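Local coordinates for YerB protein (Bacillus subtilis, PDB 2PSB) that is of unknown function but is a putative membrane-attached lipoprotein that interacts with the helicase PcrA, an interaction not essential for viability, at residues S129-A134 with H141-S146; G257-H262 with L286-G291. All coordinates share one frame; numbering follows the deposited sequence.

Contact 1: S129-A134 with H141-S146; sequences SLFWRA and HNSYTS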
loop_
_atom_site.group_PDB
_atom_site.type_symbol
_atom_site.label_atom_id
_atom_site.label_comp_id
_atom_site.label_asym_id
_atom_site.label_seq_id
_atom_site.Cartn_x
_atom_site.Cartn_y
_atom_site.Cartn_z
ATOM N N SER A 129 -1.201 -2.780 24.553
ATOM C CA SER A 129 -1.529 -4.195 24.555
ATOM C C SER A 129 -1.313 -4.834 23.188
ATOM O O SER A 129 -0.256 -5.408 22.929
ATOM C CB SER A 129 -2.975 -4.418 25.036
ATOM O OG SER A 129 -3.906 -3.568 24.393
ATOM N N LEU A 130 -2.303 -4.724 22.313
ATOM C CA LEU A 130 -2.208 -5.311 20.980
ATOM C C LEU A 130 -1.286 -4.500 20.058
ATOM O O LEU A 130 -0.886 -4.971 18.998
ATOM C CB LEU A 130 -3.613 -5.462 20.396
ATOM C CG LEU A 130 -4.538 -6.250 21.337
ATOM C CD1 LEU A 130 -5.849 -6.537 20.649
ATOM C CD2 LEU A 130 -3.880 -7.567 21.747
ATOM N N PHE A 131 -0.952 -3.286 20.493
ATOM C CA PHE A 131 -0.028 -2.393 19.798
ATOM C C PHE A 131 1.117 -2.178 20.800
ATOM O O PHE A 131 0.865 -1.973 21.991
ATOM C CB PHE A 131 -0.678 -1.032 19.524
ATOM C CG PHE A 131 -1.270 -0.886 18.147
ATOM C CD1 PHE A 131 -2.432 -1.570 17.787
ATOM C CD2 PHE A 131 -0.682 -0.029 17.216
ATOM C CE1 PHE A 131 -2.999 -1.399 16.523
ATOM C CE2 PHE A 131 -1.245 0.146 15.951
ATOM C CZ PHE A 131 -2.404 -0.540 15.606
ATOM N N TRP A 132 2.364 -2.233 20.346
ATOM C CA TRP A 132 3.479 -2.011 21.256
ATOM C C TRP A 132 4.397 -0.899 20.769
ATOM O O TRP A 132 4.292 -0.448 19.619
ATOM C CB TRP A 132 4.270 -3.308 21.479
ATOM C CG TRP A 132 5.117 -3.761 20.319
ATOM C CD1 TRP A 132 6.396 -3.370 20.022
ATOM C CD2 TRP A 132 4.784 -4.781 19.372
ATOM N NE1 TRP A 132 6.881 -4.093 18.959
ATOM C CE2 TRP A 132 5.908 -4.961 18.536
ATOM C CE3 TRP A 132 3.638 -5.551 19.144
ATOM C CZ2 TRP A 132 5.925 -5.896 17.499
ATOM C CZ3 TRP A 132 3.651 -6.473 18.118
ATOM C CH2 TRP A 132 4.787 -6.636 17.301
ATOM N N ARG A 133 5.278 -0.453 21.663
ATOM C CA ARG A 133 6.234 0.618 21.381
ATOM C C ARG A 133 7.661 0.081 21.306
ATOM O O ARG A 133 8.172 -0.485 22.267
ATOM C CB ARG A 133 6.161 1.690 22.473
ATOM C CG ARG A 133 5.384 2.962 22.123
ATOM C CD ARG A 133 4.049 2.646 21.523
ATOM N NE ARG A 133 3.073 3.739 21.566
ATOM C CZ ARG A 133 3.165 4.889 20.905
ATOM N NH1 ARG A 133 4.212 5.154 20.126
ATOM N NH2 ARG A 133 2.171 5.761 20.990
ATOM N N ALA A 134 8.302 0.269 20.165
ATOM C CA ALA A 134 9.673 -0.184 19.976
ATOM C C ALA A 134 10.641 0.708 20.767
ATOM O O ALA A 134 10.477 1.932 20.810
ATOM C CB ALA A 134 10.017 -0.156 18.496
ATOM N N HIS A 141 7.179 7.084 15.676
ATOM C CA HIS A 141 7.650 6.182 14.626
ATOM C C HIS A 141 8.051 4.848 15.257
ATOM O O HIS A 141 8.777 4.051 14.653
ATOM C CB HIS A 141 8.872 6.787 13.917
ATOM C CG HIS A 141 8.648 8.171 13.387
ATOM N ND1 HIS A 141 7.651 8.471 12.486
ATOM C CD2 HIS A 141 9.289 9.338 13.639
ATOM C CE1 HIS A 141 7.680 9.762 12.207
ATOM N NE2 HIS A 141 8.665 10.312 12.895
ATOM N N ASN A 142 7.577 4.605 16.474
ATOM C CA ASN A 142 7.931 3.378 17.174
ATOM C C ASN A 142 6.728 2.490 17.505
ATOM O O ASN A 142 6.817 1.610 18.348
ATOM C CB ASN A 142 8.697 3.736 18.453
ATOM C CG ASN A 142 7.803 4.353 19.528
ATOM O OD1 ASN A 142 6.838 5.070 19.236
ATOM N ND2 ASN A 142 8.138 4.086 20.782
ATOM N N SER A 143 5.621 2.710 16.807
ATOM C CA SER A 143 4.390 1.961 17.042
ATOM C C SER A 143 4.151 0.753 16.115
ATOM O O SER A 143 3.949 0.908 14.908
ATOM C CB SER A 143 3.213 2.939 16.958
ATOM O OG SER A 143 1.981 2.256 17.026
ATOM N N TYR A 144 4.176 -0.447 16.692
ATOM C CA TYR A 144 3.967 -1.679 15.934
ATOM C C TYR A 144 2.881 -2.598 16.503
ATOM O O TYR A 144 2.417 -2.429 17.629
ATOM C CB TYR A 144 5.238 -2.527 15.900
ATOM C CG TYR A 144 6.443 -1.873 15.281
ATOM C CD1 TYR A 144 7.195 -0.932 15.988
ATOM C CD2 TYR A 144 6.825 -2.183 13.975
ATOM C CE1 TYR A 144 8.300 -0.314 15.411
ATOM C CE2 TYR A 144 7.925 -1.578 13.382
ATOM C CZ TYR A 144 8.658 -0.639 14.104
ATOM O OH TYR A 144 9.731 -0.018 13.517
ATOM N N THR A 145 2.496 -3.579 15.689
ATOM C CA THR A 145 1.558 -4.619 16.085
ATOM C C THR A 145 1.993 -5.863 15.325
ATOM O O THR A 145 3.054 -5.859 14.698
ATOM C CB THR A 145 0.095 -4.307 15.746
ATOM O OG1 THR A 145 -0.727 -5.362 16.255
ATOM C CG2 THR A 145 -0.110 -4.205 14.245
ATOM N N SER A 146 1.184 -6.918 15.373
ATOM C CA SER A 146 1.511 -8.169 14.694
ATOM C C SER A 146 0.236 -8.836 14.227
ATOM O O SER A 146 -0.838 -8.524 14.727
ATOM C CB SER A 146 2.253 -9.109 15.652
ATOM O OG SER A 146 1.389 -9.575 16.683
#
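Trp132 and Tyr144 form the antiparallel hydrogen-bonded pair of a short beta hairpin, strands 132-133 and 143-146. Trp132 N gives its hydrogen to Tyr144 O at 2.7 Å, and Tyr144 N returns one to Trp132 O at 2.9 Å. Two residues on, Ala134 N donates to Asn142 O, also at 2.7 Å. Asn142 donates as well. Its CG stands between the backbone N and the carbonyl carbon (chi1 72°), and its ND2 bonds to Ala134 O at 3.2 Å, with that oxygen close to the plane of the Asn142 amide. The other branch, OD1, lies at the edge of the Arg133 guanidinium and takes a weak, bent bond from NH1 (120° at the hydrogen), while NE is salt-bridged to Asp127. At the far end, Thr145 OG1 donates to Leu130 O at 2.8 Å, beyond the regular pairing. Ser143 OG, at the edge of the Phe131 ring, is bonded to His103. Carbon meets one face of each of two rings: Thr145 CB sits over the centre of Phe131, 4.2 Å above its plane, and Tyr144 CB lies over Trp132, toward the rim. Asn142 and Thr145 thus carry the polar pairing past the strand pairs at both ends.

Contact 2: G257-H262 with L286-G291; sequences GLLFQH and LPFVPG
Leu259 reaches toward Leu286 and Phe288 with its two methyl groups parted between them. Its CB is directed toward the 286-291 loop, and CG stands anti to the backbone N (chi1 -176°); CD2 rests 4.0 Å from Leu286 CB, while CD1 meets the edge of the Phe288 ring, 3.9 Å from CE1. Two residues on, Gln261 points the same way. Its CB packs on Val289 CG2, and its amide joins the loop through water: NE2 donates to a water at 2.7 Å, which in turn donates to Pro287 O at 2.6 Å. OE1 also lies near Pro287 O, but both are acceptors, and OE1 instead takes a weak hydrogen bond from Asn230 ND2. An alanine in place of Gln261 would probably leave the water without its donor from this strand and weaken the hold on the Pro287 carbonyl. At His262, Val289 CG2 forms a CH-pi contact over one ring face, 3.8 Å from the centroid and offset toward the rim. The loop, leading from strand 284-285 to strand 293-298, packs beside strand 255-261, which pairs antiparallel with strands 230-240 and 264-273; Asn230 touches Phe288 and Val289, and Ile266 touches Gln261 and Leu286.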
loop_
_atom_site.group_PDB
_atom_site.type_symbol
_atom_site.label_atom_id
_atom_site.label_comp_id
_atom_site.label_asym_id
_atom_site.label_seq_id
_atom_site.Cartn_x
_atom_site.Cartn_y
_atom_site.Cartn_z
ATOM N N GLY A 257 -2.265 7.015 -16.041
ATOM C CA GLY A 257 -1.229 6.373 -15.263
ATOM C C GLY A 257 -0.249 5.588 -16.104
ATOM O O GLY A 257 -0.397 5.497 -17.316
ATOM N N LEU A 258 0.751 5.022 -15.438
ATOM C CA LEU A 258 1.800 4.234 -16.065
ATOM C C LEU A 258 1.889 2.870 -15.406
ATOM O O LEU A 258 1.777 2.749 -14.193
ATOM C CB LEU A 258 3.147 4.944 -15.914
ATOM C CG LEU A 258 3.510 6.117 -16.829
ATOM C CD1 LEU A 258 2.279 6.761 -17.460
ATOM C CD2 LEU A 258 4.282 7.105 -16.010
ATOM N N LEU A 259 2.121 1.845 -16.208
ATOM C CA LEU A 259 2.227 0.493 -15.692
ATOM C C LEU A 259 3.544 -0.133 -16.129
ATOM O O LEU A 259 3.814 -0.251 -17.324
ATOM C CB LEU A 259 1.049 -0.340 -16.197
ATOM C CG LEU A 259 0.947 -1.774 -15.676
ATOM C CD1 LEU A 259 0.793 -1.789 -14.129
ATOM C CD2 LEU A 259 -0.245 -2.440 -16.340
ATOM N N PHE A 260 4.361 -0.523 -15.150
ATOM C CA PHE A 260 5.659 -1.139 -15.410
ATOM C C PHE A 260 5.698 -2.580 -14.946
ATOM O O PHE A 260 5.541 -2.870 -13.753
ATOM C CB PHE A 260 6.786 -0.399 -14.690
ATOM C CG PHE A 260 6.886 1.051 -15.032
ATOM C CD1 PHE A 260 5.975 1.964 -14.519
ATOM C CD2 PHE A 260 7.906 1.510 -15.872
ATOM C CE1 PHE A 260 6.073 3.318 -14.832
ATOM C CE2 PHE A 260 8.011 2.860 -16.190
ATOM C CZ PHE A 260 7.093 3.765 -15.670
ATOM N N GLN A 261 5.931 -3.478 -15.894
ATOM C CA GLN A 261 6.022 -4.901 -15.614
ATOM C C GLN A 261 6.964 -5.520 -16.649
ATOM O O GLN A 261 6.958 -5.121 -17.811
ATOM C CB GLN A 261 4.626 -5.538 -15.677
ATOM C CG GLN A 261 3.679 -4.830 -16.618
ATOM C CD GLN A 261 2.317 -5.502 -16.735
ATOM O OE1 GLN A 261 1.623 -5.734 -15.740
ATOM N NE2 GLN A 261 1.924 -5.803 -17.960
ATOM N N HIS A 262 7.793 -6.467 -16.226
ATOM C CA HIS A 262 8.733 -7.118 -17.135
ATOM C C HIS A 262 9.652 -6.125 -17.845
ATOM O O HIS A 262 9.926 -6.265 -19.033
ATOM C CB HIS A 262 7.971 -7.930 -18.185
ATOM C CG HIS A 262 7.302 -9.147 -17.631
ATOM N ND1 HIS A 262 6.202 -9.724 -18.224
ATOM C CD2 HIS A 262 7.582 -9.903 -16.543
ATOM C CE1 HIS A 262 5.829 -10.782 -17.525
ATOM N NE2 HIS A 262 6.651 -10.912 -16.498
ATOM N N LEU A 286 -6.097 -3.765 -18.056
ATOM C CA LEU A 286 -4.757 -4.277 -18.278
ATOM C C LEU A 286 -4.528 -5.243 -17.114
ATOM O O LEU A 286 -4.826 -4.914 -15.972
ATOM C CB LEU A 286 -3.742 -3.139 -18.227
ATOM C CG LEU A 286 -3.733 -2.266 -19.481
ATOM C CD1 LEU A 286 -2.946 -0.993 -19.225
ATOM C CD2 LEU A 286 -3.138 -3.061 -20.636
ATOM N N PRO A 287 -4.034 -6.461 -17.392
ATOM C CA PRO A 287 -3.805 -7.397 -16.284
ATOM C C PRO A 287 -2.459 -7.159 -15.581
ATOM O O PRO A 287 -1.606 -6.431 -16.087
ATOM C CB PRO A 287 -3.855 -8.753 -16.980
ATOM C CG PRO A 287 -3.204 -8.458 -18.282
ATOM C CD PRO A 287 -3.843 -7.131 -18.691
ATOM N N PHE A 288 -2.286 -7.775 -14.414
ATOM C CA PHE A 288 -1.036 -7.673 -13.656
ATOM C C PHE A 288 -0.299 -8.995 -13.798
ATOM O O PHE A 288 -0.914 -10.039 -14.057
ATOM C CB PHE A 288 -1.268 -7.467 -12.149
ATOM C CG PHE A 288 -1.791 -6.111 -11.770
ATOM C CD1 PHE A 288 -1.321 -4.953 -12.387
ATOM C CD2 PHE A 288 -2.732 -5.989 -10.752
ATOM C CE1 PHE A 288 -1.789 -3.687 -11.987
ATOM C CE2 PHE A 288 -3.201 -4.732 -10.345
ATOM C CZ PHE A 288 -2.730 -3.582 -10.962
ATOM N N VAL A 289 1.019 -8.938 -13.617
ATOM C CA VAL A 289 1.883 -10.115 -13.656
ATOM C C VAL A 289 1.753 -10.771 -12.281
ATOM O O VAL A 289 1.802 -10.089 -11.265
ATOM C CB VAL A 289 3.375 -9.710 -13.839
ATOM C CG1 VAL A 289 4.283 -10.880 -13.479
ATOM C CG2 VAL A 289 3.634 -9.243 -15.273
ATOM N N PRO A 290 1.605 -12.101 -12.224
ATOM C CA PRO A 290 1.487 -12.723 -10.897
ATOM C C PRO A 290 2.610 -12.281 -9.939
ATOM O O PRO A 290 3.780 -12.254 -10.313
ATOM C CB PRO A 290 1.550 -14.217 -11.208
ATOM C CG PRO A 290 0.961 -14.310 -12.580
ATOM C CD PRO A 290 1.554 -13.112 -13.297
ATOM N N GLY A 291 2.248 -11.916 -8.711
ATOM C CA GLY A 291 3.253 -11.489 -7.748
ATOM C C GLY A 291 2.873 -10.236 -6.981
ATOM O O GLY A 291 1.703 -9.863 -6.922
HETATM O O HOH W 1 -0.746 -5.592 -18.435
#

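Overall arrangement
The two contacts illustrate how a chain closes on itself by different means. Contact 1 is largely buried, with Arg133 exposed, although its centre lies about 19 Å from that of the chain, against about 15 Å for contact 2. It joins strands only a few residues apart, and backbone hydrogen bonds set its register; strand 78-79 extends the same small antiparallel sheet. Contact 2, partly buried, brings a loop onto a strand from 24 residues away, and with no strand pairing between them it relies on methyl groups, one ring edge, one ring face and one bridging water. They share no elements: contact 1 belongs to the N-terminal DUF3048 domain and contact 2 to the C-terminal one, their nearest atoms about 21 Å apart.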